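Local structure of D-xylonate dehydratase (Caulobacter crescentus, 5OYN) at residues G166-E171 / A200-P205; I179-R184 / T501-S506; V280-G285 / Y313-I318; A431-G436 / L523-T528. The protein catalyses the dehydration of D-xylonate to 2-dehydro-3-deoxy-D-arabinonate in D-xylose degradation, and of D-gluconate with similar efficiency, using a [2Fe-2S] cluster and magnesium. All coordinates share one frame; numbering follows the deposited sequence.

Overall arrangement
Following the chain from the N terminus, contact 1 closes a short, mostly helical loop between the hairpin 167-172 and the end of helix 193-202. Helix 177-187 lies within that loop and carries the first half of contact 2, whose other half, 501-506, comes more than 300 residues later, so contacts 1 and 2 cross. They also touch, through Ile179 and Ala200. Contact 2 joins the N-terminal and C-terminal regions of the family beside the metal centres. Its long loop encloses contact 3, which ties the end of helix 270-282 to 313-318. Contact 4 opens inside that loop and closes beyond it, crossing contact 2, and lies wholly in the C-terminal region on a mixed sheet.

Contact 1 of 4, residues G166-E171 / A200-P205; sequences GWHENE and AASSAP
One direct hydrogen bond joins the side chains here: His168 ND1 to Ser202 OG, 3.1 Å, with the serine oxygen at the edge of the imidazole and near its plane. CG of His168 is anti to the backbone N (chi1 -153°), which swings ND1 over to the end of helix 193-202.

Two waters add bridges. One accepts from Trp167 N and donates to Ser202 O at 2.8 Å. The other donates to Trp167 O and lies 2.6 Å from Ser202 OG, so the serine meets the strand with both its carbonyl and its hydroxyl.

The carbon contacts are few. Gly166 CA makes a CH-O contact with Ser202 O at 3.3 Å, and Pro205 CG lies 4.1 Å from the same Gly166 CA.

Beyond this, Trp167 has a cation-pi partner in Arg334 of the second subunit, and Ala204 O accepts from Arg241 of that subunit. His168 N to Glu171 O (2.8 Å) and a weak return bond close a type I' turn with Glu169 and Asn170, both of positive phi, at its corners. The arrangement is thus a two-residue beta hairpin docked on a helix C-terminus at a subunit interface of the tetramer.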
loop_
_atom_site.group_PDB
_atom_site.type_symbol
_atom_site.label_atom_id
_atom_site.label_comp_id
_atom_site.label_asym_id
_atom_site.label_seq_id
_atom_site.Cartn_x
_atom_site.Cartn_y
_atom_site.Cartn_z
ATOM N N GLY A 166 26.812 -1.481 -8.226
ATOM C CA GLY A 166 26.910 -0.100 -8.660
ATOM C C GLY A 166 28.066 0.039 -9.632
ATOM O O GLY A 166 29.087 -0.641 -9.498
ATOM N N TRP A 167 27.886 0.917 -10.620
ATOM C CA TRP A 167 28.879 1.117 -11.669
ATOM C C TRP A 167 29.111 2.602 -11.904
ATOM O O TRP A 167 28.174 3.406 -11.857
ATOM C CB TRP A 167 28.452 0.465 -12.966
ATOM C CG TRP A 167 28.354 -1.019 -12.910
ATOM C CD1 TRP A 167 27.276 -1.758 -12.518
ATOM C CD2 TRP A 167 29.359 -1.954 -13.292
ATOM N NE1 TRP A 167 27.549 -3.100 -12.633
ATOM C CE2 TRP A 167 28.828 -3.243 -13.102
ATOM C CE3 TRP A 167 30.662 -1.827 -13.770
ATOM C CZ2 TRP A 167 29.557 -4.392 -13.366
ATOM C CZ3 TRP A 167 31.383 -2.966 -14.033
ATOM C CH2 TRP A 167 30.829 -4.232 -13.834
ATOM N N HIS A 168 30.368 2.964 -12.142
ATOM C CA HIS A 168 30.733 4.338 -12.481
ATOM C C HIS A 168 31.841 4.237 -13.509
ATOM O O HIS A 168 32.925 3.735 -13.201
ATOM C CB HIS A 168 31.185 5.134 -11.258
ATOM C CG HIS A 168 30.959 6.614 -11.364
ATOM N ND1 HIS A 168 29.701 7.184 -11.371
ATOM C CD2 HIS A 168 31.835 7.647 -11.430
ATOM C CE1 HIS A 168 29.811 8.499 -11.449
ATOM N NE2 HIS A 168 31.096 8.807 -11.483
ATOM N N GLU A 169 31.553 4.688 -14.727
ATOM C CA GLU A 169 32.482 4.618 -15.848
ATOM C C GLU A 169 33.056 3.207 -15.984
ATOM O O GLU A 169 34.264 2.982 -15.888
ATOM C CB GLU A 169 33.589 5.666 -15.693
ATOM C CG GLU A 169 33.146 6.915 -14.927
ATOM C CD GLU A 169 33.945 8.152 -15.294
ATOM O OE1 GLU A 169 35.198 8.063 -15.360
ATOM O OE2 GLU A 169 33.310 9.209 -15.524
ATOM N N ASN A 170 32.149 2.248 -16.179
ATOM C CA ASN A 170 32.490 0.847 -16.447
ATOM C C ASN A 170 33.206 0.170 -15.278
ATOM O O ASN A 170 33.833 -0.884 -15.458
ATOM C CB ASN A 170 33.346 0.713 -17.716
ATOM C CG ASN A 170 32.515 0.549 -18.967
ATOM O OD1 ASN A 170 32.548 1.398 -19.860
ATOM N ND2 ASN A 170 31.766 -0.550 -19.044
ATOM N N GLU A 171 33.126 0.736 -14.073
ATOM C CA GLU A 171 33.845 0.214 -12.919
ATOM C C GLU A 171 32.887 -0.071 -11.771
ATOM O O GLU A 171 31.985 0.727 -11.496
ATOM C CB GLU A 171 34.927 1.200 -12.455
ATOM C CG GLU A 171 35.946 1.565 -13.520
ATOM C CD GLU A 171 36.842 0.395 -13.939
ATOM O OE1 GLU A 171 38.070 0.613 -14.063
ATOM O OE2 GLU A 171 36.336 -0.731 -14.163
ATOM N N ALA A 200 29.424 8.378 -5.142
ATOM C CA ALA A 200 28.685 7.872 -3.993
ATOM C C ALA A 200 27.278 7.472 -4.407
ATOM O O ALA A 200 26.792 6.396 -4.040
ATOM C CB ALA A 200 28.647 8.924 -2.882
ATOM N N ALA A 201 26.619 8.328 -5.199
ATOM C CA ALA A 201 25.267 8.039 -5.659
ATOM C C ALA A 201 25.234 6.796 -6.537
ATOM O O ALA A 201 24.300 5.987 -6.450
ATOM C CB ALA A 201 24.705 9.242 -6.412
ATOM N N SER A 202 26.244 6.624 -7.391
ATOM C CA SER A 202 26.305 5.422 -8.211
ATOM C C SER A 202 26.471 4.159 -7.375
ATOM O O SER A 202 26.189 3.062 -7.868
ATOM C CB SER A 202 27.445 5.532 -9.218
ATOM O OG SER A 202 26.980 6.040 -10.448
ATOM N N SER A 203 26.925 4.284 -6.128
ATOM C CA SER A 203 27.144 3.107 -5.300
ATOM C C SER A 203 25.844 2.498 -4.795
ATOM O O SER A 203 25.868 1.358 -4.316
ATOM C CB SER A 203 28.053 3.461 -4.121
ATOM O OG SER A 203 27.302 3.852 -2.976
ATOM N N ALA A 204 24.719 3.224 -4.895
ATOM C CA ALA A 204 23.430 2.813 -4.345
ATOM C C ALA A 204 22.409 2.810 -5.474
ATOM O O ALA A 204 21.591 3.727 -5.576
ATOM C CB ALA A 204 22.981 3.735 -3.212
ATOM N N PRO A 205 22.415 1.793 -6.330
ATOM C CA PRO A 205 21.527 1.794 -7.498
ATOM C C PRO A 205 20.114 1.265 -7.278
ATOM O O PRO A 205 19.333 1.264 -8.242
ATOM C CB PRO A 205 22.282 0.884 -8.470
ATOM C CG PRO A 205 22.962 -0.093 -7.577
ATOM C CD PRO A 205 23.367 0.672 -6.357
HETATM O O HOH W 1 25.360 2.734 -10.558
HETATM O O HOH W 2 25.871 4.904 -12.472
#

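Contact 2 of 4, residues I179-R184 / T501-S506; sequences IWRSRR and TADSPS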
loop_
_atom_site.group_PDB
_atom_site.type_symbol
_atom_site.label_atom_id
_atom_site.label_comp_id
_atom_site.label_asym_id
_atom_site.label_seq_id
_atom_site.Cartn_x
_atom_site.Cartn_y
_atom_site.Cartn_z
ATOM N N ILE A 179 33.279 5.671 -0.515
ATOM C CA ILE A 179 33.542 6.878 0.264
ATOM C C ILE A 179 35.008 6.935 0.688
ATOM O O ILE A 179 35.668 7.970 0.538
ATOM C CB ILE A 179 32.606 6.957 1.483
ATOM C CG1 ILE A 179 31.127 6.917 1.054
ATOM C CG2 ILE A 179 32.908 8.206 2.304
ATOM C CD1 ILE A 179 30.749 7.870 -0.062
ATOM N N TRP A 180 35.543 5.830 1.224
ATOM C CA TRP A 180 36.925 5.832 1.708
ATOM C C TRP A 180 37.925 5.960 0.567
ATOM O O TRP A 180 38.946 6.639 0.721
ATOM C CB TRP A 180 37.216 4.572 2.517
ATOM C CG TRP A 180 36.027 4.044 3.229
ATOM C CD1 TRP A 180 35.536 2.767 3.175
ATOM C CD2 TRP A 180 35.165 4.772 4.101
ATOM N NE1 TRP A 180 34.413 2.660 3.959
ATOM C CE2 TRP A 180 34.160 3.878 4.536
ATOM C CE3 TRP A 180 35.138 6.092 4.559
ATOM C CZ2 TRP A 180 33.147 4.261 5.418
ATOM C CZ3 TRP A 180 34.114 6.477 5.433
ATOM C CH2 TRP A 180 33.141 5.561 5.855
ATOM N N ARG A 181 37.668 5.313 -0.582
ATOM C CA ARG A 181 38.546 5.504 -1.739
ATOM C C ARG A 181 38.424 6.910 -2.302
ATOM O O ARG A 181 39.395 7.451 -2.833
ATOM C CB ARG A 181 38.252 4.487 -2.850
ATOM C CG ARG A 181 38.201 3.050 -2.383
ATOM C CD ARG A 181 38.500 2.020 -3.470
ATOM N NE ARG A 181 39.044 0.808 -2.839
ATOM C CZ ARG A 181 38.590 -0.432 -3.032
ATOM N NH1 ARG A 181 37.575 -0.660 -3.870
ATOM N NH2 ARG A 181 39.160 -1.453 -2.384
ATOM N N SER A 182 37.253 7.521 -2.207
ATOM C CA SER A 182 37.102 8.848 -2.774
ATOM C C SER A 182 37.651 9.920 -1.856
ATOM O O SER A 182 37.998 11.002 -2.344
ATOM C CB SER A 182 35.632 9.130 -3.108
ATOM O OG SER A 182 35.295 8.513 -4.342
ATOM N N ARG A 183 37.721 9.649 -0.546
ATOM C CA ARG A 183 38.405 10.561 0.367
ATOM C C ARG A 183 39.881 10.694 0.003
ATOM O O ARG A 183 40.470 11.770 0.160
ATOM C CB ARG A 183 38.241 10.081 1.815
ATOM C CG ARG A 183 36.898 10.437 2.450
ATOM C CD ARG A 183 37.024 10.808 3.925
ATOM N NE ARG A 183 36.638 9.719 4.824
ATOM C CZ ARG A 183 36.036 9.869 6.010
ATOM N NH1 ARG A 183 35.730 11.068 6.484
ATOM N NH2 ARG A 183 35.742 8.804 6.741
ATOM N N ARG A 184 40.482 9.624 -0.520
ATOM C CA ARG A 184 41.895 9.645 -0.868
ATOM C C ARG A 184 42.140 10.367 -2.184
ATOM O O ARG A 184 43.115 11.116 -2.312
ATOM C CB ARG A 184 42.430 8.214 -0.930
ATOM C CG ARG A 184 42.316 7.500 0.407
ATOM C CD ARG A 184 42.998 6.158 0.374
ATOM N NE ARG A 184 42.239 5.141 1.092
ATOM C CZ ARG A 184 41.842 3.994 0.547
ATOM N NH1 ARG A 184 42.140 3.725 -0.725
ATOM N NH2 ARG A 184 41.155 3.118 1.274
ATOM N N THR A 501 32.809 -1.683 5.715
ATOM C CA THR A 501 33.214 -1.443 4.346
ATOM C C THR A 501 34.617 -0.862 4.252
ATOM O O THR A 501 35.065 -0.531 3.146
ATOM C CB THR A 501 32.202 -0.497 3.685
ATOM O OG1 THR A 501 32.253 0.785 4.325
ATOM C CG2 THR A 501 30.808 -1.051 3.862
ATOM N N ALA A 502 35.313 -0.712 5.375
ATOM C CA ALA A 502 36.649 -0.143 5.324
ATOM C C ALA A 502 37.634 -1.152 4.753
ATOM O O ALA A 502 37.510 -2.362 4.975
ATOM C CB ALA A 502 37.106 0.312 6.708
ATOM N N ASP A 503 38.592 -0.641 3.984
ATOM C CA ASP A 503 39.737 -1.399 3.487
ATOM C C ASP A 503 41.020 -0.975 4.212
ATOM O O ASP A 503 42.113 -0.956 3.635
ATOM C CB ASP A 503 39.882 -1.230 1.975
ATOM C CG ASP A 503 39.892 0.235 1.550
ATOM O OD1 ASP A 503 39.451 1.098 2.348
ATOM O OD2 ASP A 503 40.342 0.529 0.419
ATOM N N SER A 504 40.894 -0.659 5.504
ATOM C CA SER A 504 42.007 -0.271 6.358
ATOM C C SER A 504 42.313 -1.410 7.317
ATOM O O SER A 504 41.406 -1.831 8.053
ATOM C CB SER A 504 41.670 0.992 7.147
ATOM O OG SER A 504 41.534 2.106 6.297
ATOM N N PRO A 505 43.554 -1.940 7.363
ATOM C CA PRO A 505 43.884 -3.005 8.331
ATOM C C PRO A 505 44.051 -2.456 9.743
ATOM O O PRO A 505 45.125 -2.487 10.324
ATOM C CB PRO A 505 45.192 -3.571 7.763
ATOM C CG PRO A 505 45.838 -2.404 7.093
ATOM C CD PRO A 505 44.724 -1.520 6.570
ATOM N N SER A 506 42.969 -1.931 10.298
ATOM C CA SER A 506 43.066 -1.188 11.539
ATOM C C SER A 506 43.067 -2.123 12.737
ATOM O O SER A 506 42.624 -3.271 12.667
ATOM C CB SER A 506 41.905 -0.200 11.677
ATOM O OG SER A 506 41.885 0.741 10.620
#
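Asp503 OD2 is the best-held polar atom, gripped by two arginines of helix 177-187. A nearly straight hydrogen bond runs from Arg184 NH2 to Asp503 OD2 (2.8 Å, 170° at the hydrogen), meeting the oxygen from above the carboxylate plane, and Arg181 NE adds a longer salt bridge to Asp503 OD2 at 3.5 Å. Arg184 NH2 also lies 2.9 Å from Asp503 OD1, so one nitrogen faces both oxygens. The two approaches differ. Arg184 meets the carboxylate tip to tip, with OD2 near its guanidinium plane and the two flat groups 32° apart; its chain bends at chi3 to aim NH2 at the acid. Arg181 comes across obliquely on an extended chain, its plane 73° from that of the carboxylate. CG of Asp503 sits between its own backbone N and carbonyl carbon, which turns the carboxylate to the helix. Two positive groups so close would be expected to keep the acid ionised.

One turn back along the helix, Trp180 NE1 donates to Thr501 OG1 at 2.9 Å. The hydroxyl lies at the indole edge, in the ring plane, and the two side chains cross at about a right angle. Thr501 OG1 is also hydrogen-bonded to Ser499 OG, so it is pinned from two directions. Trp180 CD1 rests 3.3 Å from Thr501 O.

The side chain of Thr501 is about 6 Å from the bound [2Fe-2S] cluster, so the indole bond holds Thr501 to the helix close to the cluster. Helix 193-202 packs on the far flank of helix 177-187, through Ala200 on Ile179, while the loop 501-506 runs on into strand 507-511.

Contact 3 of 4, residues V280-G285 / Y313-I318; sequences VAAAGG and YDIPLI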
loop_
_atom_site.group_PDB
_atom_site.type_symbol
_atom_site.label_atom_id
_atom_site.label_comp_id
_atom_site.label_asym_id
_atom_site.label_seq_id
_atom_site.Cartn_x
_atom_site.Cartn_y
_atom_site.Cartn_z
ATOM N N VAL A 280 32.567 -15.643 9.502
ATOM C CA VAL A 280 33.004 -14.253 9.414
ATOM C C VAL A 280 34.408 -14.163 8.836
ATOM O O VAL A 280 34.690 -13.309 7.987
ATOM C CB VAL A 280 32.931 -13.573 10.786
ATOM C CG1 VAL A 280 33.524 -12.175 10.690
ATOM C CG2 VAL A 280 31.513 -13.537 11.264
ATOM N N ALA A 281 35.305 -15.061 9.263
ATOM C CA ALA A 281 36.702 -14.933 8.862
ATOM C C ALA A 281 36.894 -15.320 7.402
ATOM O O ALA A 281 37.595 -14.617 6.658
ATOM C CB ALA A 281 37.590 -15.780 9.766
ATOM N N ALA A 282 36.277 -16.432 6.975
ATOM C CA ALA A 282 36.412 -16.899 5.596
ATOM C C ALA A 282 35.806 -15.928 4.588
ATOM O O ALA A 282 36.236 -15.910 3.424
ATOM C CB ALA A 282 35.750 -18.270 5.435
ATOM N N ALA A 283 34.823 -15.127 5.012
ATOM C CA ALA A 283 34.106 -14.210 4.145
ATOM C C ALA A 283 34.693 -12.807 4.133
ATOM O O ALA A 283 34.095 -11.915 3.536
ATOM C CB ALA A 283 32.637 -14.128 4.569
ATOM N N GLY A 284 35.831 -12.576 4.772
ATOM C CA GLY A 284 36.318 -11.210 4.853
ATOM C C GLY A 284 35.359 -10.281 5.562
ATOM O O GLY A 284 35.303 -9.087 5.244
ATOM N N GLY A 285 34.609 -10.804 6.532
ATOM C CA GLY A 285 33.598 -10.041 7.233
ATOM C C GLY A 285 34.126 -8.867 8.042
ATOM O O GLY A 285 35.324 -8.653 8.226
ATOM N N TYR A 313 41.641 -17.290 13.475
ATOM C CA TYR A 313 42.588 -16.430 12.761
ATOM C C TYR A 313 43.145 -17.097 11.497
ATOM O O TYR A 313 43.316 -16.434 10.465
ATOM C CB TYR A 313 43.730 -16.021 13.696
ATOM C CG TYR A 313 44.811 -15.189 13.029
ATOM C CD1 TYR A 313 44.489 -14.021 12.341
ATOM C CD2 TYR A 313 46.151 -15.569 13.087
ATOM C CE1 TYR A 313 45.467 -13.258 11.734
ATOM C CE2 TYR A 313 47.137 -14.815 12.473
ATOM C CZ TYR A 313 46.790 -13.660 11.803
ATOM O OH TYR A 313 47.753 -12.896 11.188
ATOM N N ASP A 314 43.449 -18.396 11.556
ATOM C CA ASP A 314 44.088 -19.079 10.436
ATOM C C ASP A 314 43.085 -19.627 9.424
ATOM O O ASP A 314 43.389 -20.610 8.730
ATOM C CB ASP A 314 44.994 -20.204 10.941
ATOM C CG ASP A 314 44.218 -21.330 11.619
ATOM O OD1 ASP A 314 42.982 -21.197 11.813
ATOM O OD2 ASP A 314 44.859 -22.352 11.967
ATOM N N ILE A 315 41.898 -19.037 9.353
ATOM C CA ILE A 315 40.965 -19.318 8.261
ATOM C C ILE A 315 41.366 -18.478 7.051
ATOM O O ILE A 315 41.549 -17.255 7.191
ATOM C CB ILE A 315 39.537 -19.006 8.685
ATOM C CG1 ILE A 315 39.171 -19.767 9.969
ATOM C CG2 ILE A 315 38.574 -19.312 7.538
ATOM C CD1 ILE A 315 38.519 -21.103 9.747
ATOM N N PRO A 316 41.529 -19.070 5.870
ATOM C CA PRO A 316 41.828 -18.260 4.683
ATOM C C PRO A 316 40.595 -17.498 4.207
ATOM O O PRO A 316 39.446 -17.858 4.490
ATOM C CB PRO A 316 42.273 -19.291 3.644
ATOM C CG PRO A 316 41.596 -20.570 4.054
ATOM C CD PRO A 316 41.365 -20.500 5.558
ATOM N N LEU A 317 40.858 -16.415 3.478
ATOM C CA LEU A 317 39.815 -15.597 2.869
ATOM C C LEU A 317 39.395 -16.229 1.551
ATOM O O LEU A 317 40.229 -16.407 0.659
ATOM C CB LEU A 317 40.332 -14.180 2.636
ATOM C CG LEU A 317 39.475 -13.316 1.716
ATOM C CD1 LEU A 317 38.152 -12.966 2.398
ATOM C CD2 LEU A 317 40.226 -12.067 1.282
ATOM N N ILE A 318 38.114 -16.563 1.405
ATOM C CA ILE A 318 37.669 -17.268 0.206
ATOM C C ILE A 318 36.615 -16.532 -0.612
ATOM O O ILE A 318 36.357 -16.950 -1.748
ATOM C CB ILE A 318 37.184 -18.697 0.522
ATOM C CG1 ILE A 318 36.208 -18.704 1.690
ATOM C CG2 ILE A 318 38.376 -19.606 0.789
ATOM C CD1 ILE A 318 35.502 -20.040 1.829
#
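Helix 270-282 ends in a Schellman motif, Gly285 N bonding back to Val280 O and Gly284 N to Ala281 O, with Gly284 as the C-prime residue at positive phi. The extended residues 315-317 pass across this helix end, with Ile318 turning off. Ala282 O, a carbonyl of the last turn, accepts from Ile318 N at 2.8 Å; the bond is straight at the hydrogen (180°) and lies in the carbonyl plane. On the same residue, Ala282 CA makes a CH-O contact of 3.4 Å with Pro316 O.

The side chains then fill in around two alanines. Ile315 points at the helix and lays its CB 3.9 Å from Ala281 CB. The CG2 branch of Ile315, anti to the backbone N, reaches Ala282 CB at 3.7 Å. Ile318 meets that methyl from another direction, its CG1 3.8 Å from Ala282 CB, so the alanine methyl lies between the two isoleucines. CG1 of Ile318 takes the crowded position between backbone N and carbonyl carbon, which keeps it over the helix end.

Val341 of helix 337-347 touches both Ala282 and Ile318 and so adds to this buried apolar cluster, well away from the metal sites. Leu317 lies against the backbone of Gly284: with CG anti to the backbone N, it brings CD1 to 3.3 Å from Gly284 N and 3.5 Å from Gly284 CA.

Contact 4 of 4, residues A431-G436 / L523-T528; sequences AIVFDG and LRTGDT
A type II beta turn, Arg524 to Asp527, leads into a G1 beta bulge against strand 426-435 of the mixed sheet in the C-terminal region, just before the chain enters strand 528-532. Gly526, at positive phi, is both the third residue of the turn and the first of the bulge, in which Gly526 and Asp527 together lie opposite Ala431. Asp527 N closes the turn onto Arg524 O at 3.1 Å, and Asp527 OD1 accepts from Arg524 N; OD1 is also held by a salt bridge to Arg550.

Three bonds fasten the turn to the strand. Ala431 N donates to Asp527 O at 2.9 Å, from above the carbonyl plane. Ala431 O takes Gly526 N, likewise at 2.9 Å and in the carbonyl plane. The third is made by a side chain: Thr525 OG1, anti to its own carbonyl carbon, accepts from Val433 N at 3.1 Å, where a strand partner would offer a backbone oxygen. The other branch, Thr525 CG2, lies 4.0 Å from Ile432 CA.

Leu523, just before the turn, points its side chain at the strand, with CG anti to the backbone N. The side chains of Leu523 and Val433 cross obliquely, Leu523 CD2 lying 3.5 Å from Val433 CG2, and Leu523 CD1 rests 4.1 Å from Ala431 CB. Val458 of strand 455-460 touches the same leucine.

The whole is a type II turn running into a G1 bulge where strand 528-532 joins 426-435.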
loop_
_atom_site.group_PDB
_atom_site.type_symbol
_atom_site.label_atom_id
_atom_site.label_comp_id
_atom_site.label_asym_id
_atom_site.label_seq_id
_atom_site.Cartn_x
_atom_site.Cartn_y
_atom_site.Cartn_z
ATOM N N ALA A 431 53.479 7.204 17.353
ATOM C CA ALA A 431 52.062 7.486 17.524
ATOM C C ALA A 431 51.736 8.938 17.175
ATOM O O ALA A 431 52.435 9.863 17.593
ATOM C CB ALA A 431 51.640 7.177 18.959
ATOM N N ILE A 432 50.671 9.131 16.399
ATOM C CA ILE A 432 50.054 10.439 16.168
ATOM C C ILE A 432 48.640 10.337 16.725
ATOM O O ILE A 432 47.764 9.725 16.098
ATOM C CB ILE A 432 50.039 10.829 14.689
ATOM C CG1 ILE A 432 51.384 10.486 14.034
ATOM C CG2 ILE A 432 49.677 12.301 14.533
ATOM C CD1 ILE A 432 52.491 11.480 14.328
ATOM N N VAL A 433 48.410 10.927 17.898
ATOM C CA VAL A 433 47.187 10.717 18.668
ATOM C C VAL A 433 46.206 11.854 18.414
ATOM O O VAL A 433 46.589 13.033 18.382
ATOM C CB VAL A 433 47.504 10.589 20.167
ATOM C CG1 VAL A 433 46.232 10.333 20.978
ATOM C CG2 VAL A 433 48.511 9.482 20.378
ATOM N N PHE A 434 44.931 11.497 18.243
ATOM C CA PHE A 434 43.854 12.455 18.036
ATOM C C PHE A 434 42.730 12.172 19.014
ATOM O O PHE A 434 42.431 11.010 19.313
ATOM C CB PHE A 434 43.321 12.391 16.622
ATOM C CG PHE A 434 44.363 12.588 15.582
ATOM C CD1 PHE A 434 44.820 13.865 15.277
ATOM C CD2 PHE A 434 44.887 11.506 14.900
ATOM C CE1 PHE A 434 45.792 14.061 14.305
ATOM C CE2 PHE A 434 45.854 11.693 13.925
ATOM C CZ PHE A 434 46.308 12.975 13.626
ATOM N N ASP A 435 42.101 13.232 19.508
ATOM C CA ASP A 435 41.026 13.082 20.482
ATOM C C ASP A 435 39.698 13.281 19.758
ATOM O O ASP A 435 39.094 14.356 19.767
ATOM C CB ASP A 435 41.214 14.048 21.647
ATOM C CG ASP A 435 42.113 13.471 22.736
ATOM O OD1 ASP A 435 41.608 12.691 23.581
ATOM O OD2 ASP A 435 43.329 13.787 22.728
ATOM N N GLY A 436 39.245 12.208 19.117
ATOM C CA GLY A 436 38.000 12.220 18.375
ATOM C C GLY A 436 38.214 12.480 16.897
ATOM O O GLY A 436 39.329 12.706 16.413
ATOM N N LEU A 523 48.554 7.548 26.443
ATOM C CA LEU A 523 49.443 7.619 25.290
ATOM C C LEU A 523 49.524 9.050 24.766
ATOM O O LEU A 523 48.576 9.833 24.872
ATOM C CB LEU A 523 48.968 6.664 24.199
ATOM C CG LEU A 523 49.613 6.684 22.815
ATOM C CD1 LEU A 523 50.774 5.703 22.720
ATOM C CD2 LEU A 523 48.560 6.314 21.803
ATOM N N ARG A 524 50.691 9.410 24.241
ATOM C CA ARG A 524 50.913 10.762 23.755
ATOM C C ARG A 524 51.655 10.696 22.433
ATOM O O ARG A 524 52.443 9.780 22.192
ATOM C CB ARG A 524 51.701 11.614 24.761
ATOM C CG ARG A 524 51.187 11.544 26.191
ATOM C CD ARG A 524 49.992 12.456 26.407
ATOM N NE ARG A 524 49.520 12.458 27.792
ATOM C CZ ARG A 524 48.410 11.849 28.205
ATOM N NH1 ARG A 524 47.657 11.178 27.337
ATOM N NH2 ARG A 524 48.049 11.905 29.488
ATOM N N THR A 525 51.379 11.676 21.570
ATOM C CA THR A 525 52.033 11.749 20.270
ATOM C C THR A 525 53.549 11.703 20.443
ATOM O O THR A 525 54.096 12.201 21.428
ATOM C CB THR A 525 51.592 13.028 19.548
ATOM O OG1 THR A 525 50.163 13.034 19.432
ATOM C CG2 THR A 525 52.190 13.124 18.164
ATOM N N GLY A 526 54.234 11.065 19.497
ATOM C CA GLY A 526 55.664 10.908 19.570
ATOM C C GLY A 526 56.132 9.643 20.260
ATOM O O GLY A 526 57.279 9.219 20.037
ATOM N N ASP A 527 55.286 9.027 21.090
ATOM C CA ASP A 527 55.601 7.725 21.661
ATOM C C ASP A 527 55.812 6.697 20.551
ATOM O O ASP A 527 55.464 6.906 19.386
ATOM C CB ASP A 527 54.490 7.249 22.593
ATOM C CG ASP A 527 54.321 8.138 23.815
ATOM O OD1 ASP A 527 53.370 7.898 24.601
ATOM O OD2 ASP A 527 55.133 9.081 23.988
ATOM N N THR A 528 56.399 5.569 20.925
ATOM C CA THR A 528 56.695 4.504 19.983
ATOM C C THR A 528 55.854 3.290 20.343
ATOM O O THR A 528 55.828 2.867 21.505
ATOM C CB THR A 528 58.195 4.183 19.969
ATOM O OG1 THR A 528 58.864 5.146 19.142
ATOM C CG2 THR A 528 58.476 2.783 19.415
#